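MPN domain-containing protein (Archaeoglobus fulgidus, PDB 1OI0) probably acts as a zinc-dependent metallopeptidase of the JAB1/MPN family, which is linked to deubiquitination at the proteasome. Local coordinates at residues A[22-33]-A[62-73]. Sequence-based numbering, arbitrary orientation.
With ZN (zinc ion), chain E; 144 (tris-hydroxymethyl-methyl-ammonium), chain F.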
loop_
_atom_site.group_PDB
_atom_site.type_symbol
_atom_site.label_atom_id
_atom_site.label_comp_id
_atom_site.label_asym_id
_atom_site.label_seq_id
_atom_site.Cartn_x
_atom_site.Cartn_y
_atom_site.Cartn_z
ATOM N N HIS A 22 -1.825 -11.649 8.879
ATOM C CA HIS A 22 -0.884 -11.779 9.992
ATOM C C HIS A 22 -0.688 -13.236 10.408
ATOM O O HIS A 22 -1.659 -13.978 10.543
ATOM C CB HIS A 22 -1.361 -10.950 11.191
ATOM C CG HIS A 22 -0.310 -10.748 12.240
ATOM N ND1 HIS A 22 -0.201 -11.553 13.354
ATOM C CD2 HIS A 22 0.698 -9.849 12.329
ATOM C CE1 HIS A 22 0.826 -11.154 14.083
ATOM N NE2 HIS A 22 1.390 -10.122 13.482
ATOM N N PRO A 23 0.571 -13.653 10.657
ATOM C CA PRO A 23 1.819 -12.885 10.592
ATOM C C PRO A 23 2.500 -12.832 9.226
ATOM O O PRO A 23 3.645 -12.384 9.121
ATOM C CB PRO A 23 2.688 -13.589 11.618
ATOM C CG PRO A 23 2.363 -15.020 11.332
ATOM C CD PRO A 23 0.840 -15.016 11.155
ATOM N N ASP A 24 1.826 -13.316 8.191
ATOM C CA ASP A 24 2.408 -13.267 6.856
ATOM C C ASP A 24 2.290 -11.846 6.327
ATOM O O ASP A 24 1.538 -11.032 6.868
ATOM C CB ASP A 24 1.689 -14.217 5.897
ATOM C CG ASP A 24 1.904 -15.675 6.247
ATOM O OD1 ASP A 24 2.987 -16.005 6.772
ATOM O OD2 ASP A 24 0.996 -16.488 5.978
ATOM N N GLU A 25 3.046 -11.546 5.280
ATOM C CA GLU A 25 2.995 -10.226 4.682
ATOM C C GLU A 25 2.036 -10.191 3.508
ATOM O O GLU A 25 2.272 -10.807 2.469
ATOM C CB GLU A 25 4.390 -9.782 4.240
ATOM C CG GLU A 25 5.312 -9.515 5.412
ATOM C CD GLU A 25 6.628 -8.888 5.004
ATOM O OE1 GLU A 25 6.731 -8.377 3.869
ATOM O OE2 GLU A 25 7.558 -8.893 5.830
ATOM N N PHE A 26 0.927 -9.491 3.705
ATOM C CA PHE A 26 -0.066 -9.319 2.662
ATOM C C PHE A 26 0.590 -8.414 1.630
ATOM O O PHE A 26 1.408 -7.558 1.973
ATOM C CB PHE A 26 -1.301 -8.619 3.246
ATOM C CG PHE A 26 -2.171 -7.938 2.221
ATOM C CD1 PHE A 26 -3.064 -8.671 1.445
ATOM C CD2 PHE A 26 -2.099 -6.559 2.037
ATOM C CE1 PHE A 26 -3.874 -8.042 0.501
ATOM C CE2 PHE A 26 -2.904 -5.918 1.095
ATOM C CZ PHE A 26 -3.792 -6.659 0.327
ATOM N N ILE A 27 0.271 -8.628 0.363
ATOM C CA ILE A 27 0.803 -7.765 -0.679
ATOM C C ILE A 27 -0.186 -7.740 -1.831
ATOM O O ILE A 27 -0.846 -8.738 -2.123
ATOM C CB ILE A 27 2.196 -8.233 -1.186
ATOM C CG1 ILE A 27 2.784 -7.180 -2.138
ATOM C CG2 ILE A 27 2.078 -9.576 -1.878
ATOM C CD1 ILE A 27 4.264 -7.392 -2.475
ATOM N N ALA A 28 -0.299 -6.581 -2.465
ATOM C CA ALA A 28 -1.197 -6.403 -3.593
ATOM C C ALA A 28 -0.761 -5.174 -4.374
ATOM O O ALA A 28 0.090 -4.410 -3.924
ATOM C CB ALA A 28 -2.628 -6.224 -3.103
ATOM N N LEU A 29 -1.339 -5.001 -5.557
ATOM C CA LEU A 29 -1.030 -3.843 -6.377
ATOM C C LEU A 29 -2.149 -2.834 -6.175
ATOM O O LEU A 29 -3.322 -3.197 -6.144
ATOM C CB LEU A 29 -0.951 -4.227 -7.854
ATOM C CG LEU A 29 0.056 -5.316 -8.219
ATOM C CD1 LEU A 29 0.014 -5.559 -9.726
ATOM C CD2 LEU A 29 1.448 -4.905 -7.773
ATOM N N LEU A 30 -1.775 -1.573 -6.019
ATOM C CA LEU A 30 -2.742 -0.502 -5.836
ATOM C C LEU A 30 -3.251 -0.098 -7.217
ATOM O O LEU A 30 -2.461 0.115 -8.136
ATOM C CB LEU A 30 -2.069 0.680 -5.144
ATOM C CG LEU A 30 -1.568 0.416 -3.718
ATOM C CD1 LEU A 30 -0.667 1.550 -3.258
ATOM C CD2 LEU A 30 -2.763 0.258 -2.788
ATOM N N SER A 31 -4.566 -0.010 -7.375
ATOM C CA SER A 31 -5.126 0.353 -8.670
ATOM C C SER A 31 -6.333 1.275 -8.575
ATOM O O SER A 31 -6.800 1.609 -7.488
ATOM C CB SER A 31 -5.505 -0.909 -9.454
ATOM O OG SER A 31 -6.516 -1.649 -8.788
ATOM N N GLY A 32 -6.828 1.683 -9.739
ATOM C CA GLY A 32 -7.973 2.569 -9.804
ATOM C C GLY A 32 -7.840 3.487 -11.002
ATOM O O GLY A 32 -6.912 3.339 -11.798
ATOM N N SER A 33 -8.761 4.433 -11.139
ATOM C CA SER A 33 -8.716 5.372 -12.253
ATOM C C SER A 33 -8.480 6.791 -11.759
ATOM O O SER A 33 -8.410 7.040 -10.555
ATOM C CB SER A 33 -10.020 5.321 -13.052
ATOM O OG SER A 33 -10.147 4.091 -13.743
ATOM N N GLY A 62 -9.623 2.929 -18.104
ATOM C CA GLY A 62 -9.016 3.935 -17.251
ATOM C C GLY A 62 -8.167 3.344 -16.142
ATOM O O GLY A 62 -7.362 4.047 -15.529
ATOM N N MET A 63 -8.343 2.052 -15.884
ATOM C CA MET A 63 -7.594 1.360 -14.839
ATOM C C MET A 63 -6.085 1.535 -14.973
ATOM O O MET A 63 -5.538 1.495 -16.075
ATOM C CB MET A 63 -7.934 -0.132 -14.849
ATOM C CG MET A 63 -9.303 -0.466 -14.279
ATOM S SD MET A 63 -9.426 -0.105 -12.511
ATOM C CE MET A 63 -10.322 1.441 -12.531
ATOM N N LYS A 64 -5.419 1.727 -13.838
ATOM C CA LYS A 64 -3.973 1.908 -13.810
ATOM C C LYS A 64 -3.382 1.320 -12.530
ATOM O O LYS A 64 -4.075 1.188 -11.521
ATOM C CB LYS A 64 -3.632 3.398 -13.900
ATOM C CG LYS A 64 -4.203 4.081 -15.134
ATOM C CD LYS A 64 -3.966 5.581 -15.129
ATOM C CE LYS A 64 -4.618 6.231 -16.344
ATOM N NZ LYS A 64 -4.430 7.707 -16.377
ATOM N N VAL A 65 -2.103 0.960 -12.581
ATOM C CA VAL A 65 -1.410 0.402 -11.424
ATOM C C VAL A 65 -0.561 1.499 -10.796
ATOM O O VAL A 65 0.472 1.888 -11.340
ATOM C CB VAL A 65 -0.490 -0.775 -11.824
ATOM C CG1 VAL A 65 0.324 -1.239 -10.619
ATOM C CG2 VAL A 65 -1.327 -1.920 -12.362
ATOM N N PHE A 66 -1.000 1.997 -9.646
ATOM C CA PHE A 66 -0.288 3.061 -8.959
ATOM C C PHE A 66 0.950 2.574 -8.224
ATOM O O PHE A 66 1.873 3.344 -7.969
ATOM C CB PHE A 66 -1.223 3.766 -7.975
ATOM C CG PHE A 66 -2.431 4.379 -8.624
ATOM C CD1 PHE A 66 -2.288 5.372 -9.590
ATOM C CD2 PHE A 66 -3.710 3.960 -8.277
ATOM C CE1 PHE A 66 -3.406 5.941 -10.199
ATOM C CE2 PHE A 66 -4.833 4.522 -8.879
ATOM C CZ PHE A 66 -4.681 5.514 -9.842
ATOM N N GLY A 67 0.968 1.293 -7.877
ATOM C CA GLY A 67 2.112 0.763 -7.169
ATOM C C GLY A 67 1.768 -0.471 -6.367
ATOM O O GLY A 67 0.959 -1.295 -6.794
ATOM N N THR A 68 2.375 -0.591 -5.193
ATOM C CA THR A 68 2.139 -1.753 -4.351
ATOM C C THR A 68 1.821 -1.383 -2.918
ATOM O O THR A 68 2.062 -0.266 -2.473
ATOM C CB THR A 68 3.377 -2.669 -4.289
ATOM O OG1 THR A 68 4.419 -2.008 -3.558
ATOM C CG2 THR A 68 3.869 -3.006 -5.686
ATOM N N VAL A 69 1.269 -2.353 -2.204
ATOM C CA VAL A 69 0.965 -2.194 -0.799
ATOM C C VAL A 69 1.281 -3.536 -0.157
ATOM O O VAL A 69 0.928 -4.579 -0.694
ATOM C CB VAL A 69 -0.525 -1.828 -0.547
ATOM C CG1 VAL A 69 -1.445 -2.822 -1.228
ATOM C CG2 VAL A 69 -0.795 -1.799 0.956
ATOM N N HIS A 70 2.002 -3.510 0.958
ATOM C CA HIS A 70 2.297 -4.749 1.663
ATOM C C HIS A 70 2.325 -4.472 3.151
ATOM O O HIS A 70 2.468 -3.323 3.576
ATOM C CB HIS A 70 3.612 -5.404 1.180
ATOM C CG HIS A 70 4.866 -4.745 1.667
ATOM N ND1 HIS A 70 5.377 -3.592 1.110
ATOM C CD2 HIS A 70 5.759 -5.134 2.609
ATOM C CE1 HIS A 70 6.531 -3.303 1.682
ATOM N NE2 HIS A 70 6.786 -4.223 2.595
ATOM N N SER A 71 2.150 -5.521 3.943
ATOM C CA SER A 71 2.130 -5.363 5.388
ATOM C C SER A 71 3.357 -5.922 6.101
ATOM O O SER A 71 4.063 -6.789 5.582
ATOM C CB SER A 71 0.870 -6.019 5.968
ATOM O OG SER A 71 0.898 -7.426 5.800
ATOM N N HIS A 72 3.597 -5.391 7.298
ATOM C CA HIS A 72 4.691 -5.816 8.162
ATOM C C HIS A 72 4.062 -6.346 9.444
ATOM O O HIS A 72 3.260 -5.660 10.077
ATOM C CB HIS A 72 5.594 -4.635 8.520
ATOM C CG HIS A 72 6.509 -4.209 7.418
ATOM N ND1 HIS A 72 7.315 -3.095 7.518
ATOM C CD2 HIS A 72 6.764 -4.750 6.203
ATOM C CE1 HIS A 72 8.026 -2.968 6.413
ATOM N NE2 HIS A 72 7.710 -3.959 5.601
ATOM N N PRO A 73 4.413 -7.576 9.842
ATOM C CA PRO A 73 3.868 -8.180 11.060
ATOM C C PRO A 73 4.477 -7.577 12.321
ATOM O O PRO A 73 4.000 -7.813 13.431
ATOM C CB PRO A 73 4.193 -9.658 10.883
ATOM C CG PRO A 73 5.478 -9.619 10.131
ATOM C CD PRO A 73 5.222 -8.551 9.092
HETATM ZN ZN ZN E . 8.618 -4.434 3.815
HETATM C C1 144 F . 10.800 -5.067 5.121
HETATM N N 144 F . 10.715 -6.521 5.163
HETATM C C2 144 F . 9.903 -6.988 3.993
HETATM O O2 144 F . 8.665 -6.697 3.535
HETATM C C3 144 F . 10.129 -6.862 6.524
HETATM O O3 144 F . 9.967 -8.274 6.752
HETATM C C4 144 F . 12.106 -6.994 4.985
HETATM O O4 144 F . 13.155 -6.567 3.861
HETATM O O HOH W 1 1.846 -8.517 8.105
#
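L30 and V69 meet at about a right angle at the apolar centre, L30 CD2 lying 3.7 Å from V69 CG1. That same V69 methyl touches A28 CB and, at 4.1 Å, F26 CE2; helix 8-21 covers V69 with I14 and F26 with A17 and A21. Branched V69, with chi1 at 53°, turns CG1 to L30 and to A28, whose single methyl leaves it room. On the other face, L29 CD2 rests against T68 CG2.

Backbone hydrogen bonds pair strands 27-32 and 64-72 antiparallel, A28 and V69 bonding each other both ways. A beta bulge shifts the register between L30 and S31, with F66 N reaching L30 O at 2.8 Å. Beyond it, G32 (phi 146°) has no CB to press on the preceding carbonyl O, and F66 CE2 comes to 3.6 Å from G32 N.

Toward the zinc end, S71 OG accepts a hydrogen bond from F26 N at 2.9 Å, and a water joins this hydroxyl to D24 O. Zinc lies 2.2 Å from H70 NE2 and is also bound by H72 NE2 and D83. A hydrogen bond between H72 ND1 and S76 O fixes that ring's rotation. The extended E25 chain brings OE1 to 2.6 Å from O2, the oxygen of the bound tris-hydroxymethyl-methyl-ammonium that coordinates the zinc, while OE2 accepts a hydrogen bond from O3. A carboxylate beside a zinc-bound oxygen is consistent with the general-base arrangement of JAMM metallopeptidases.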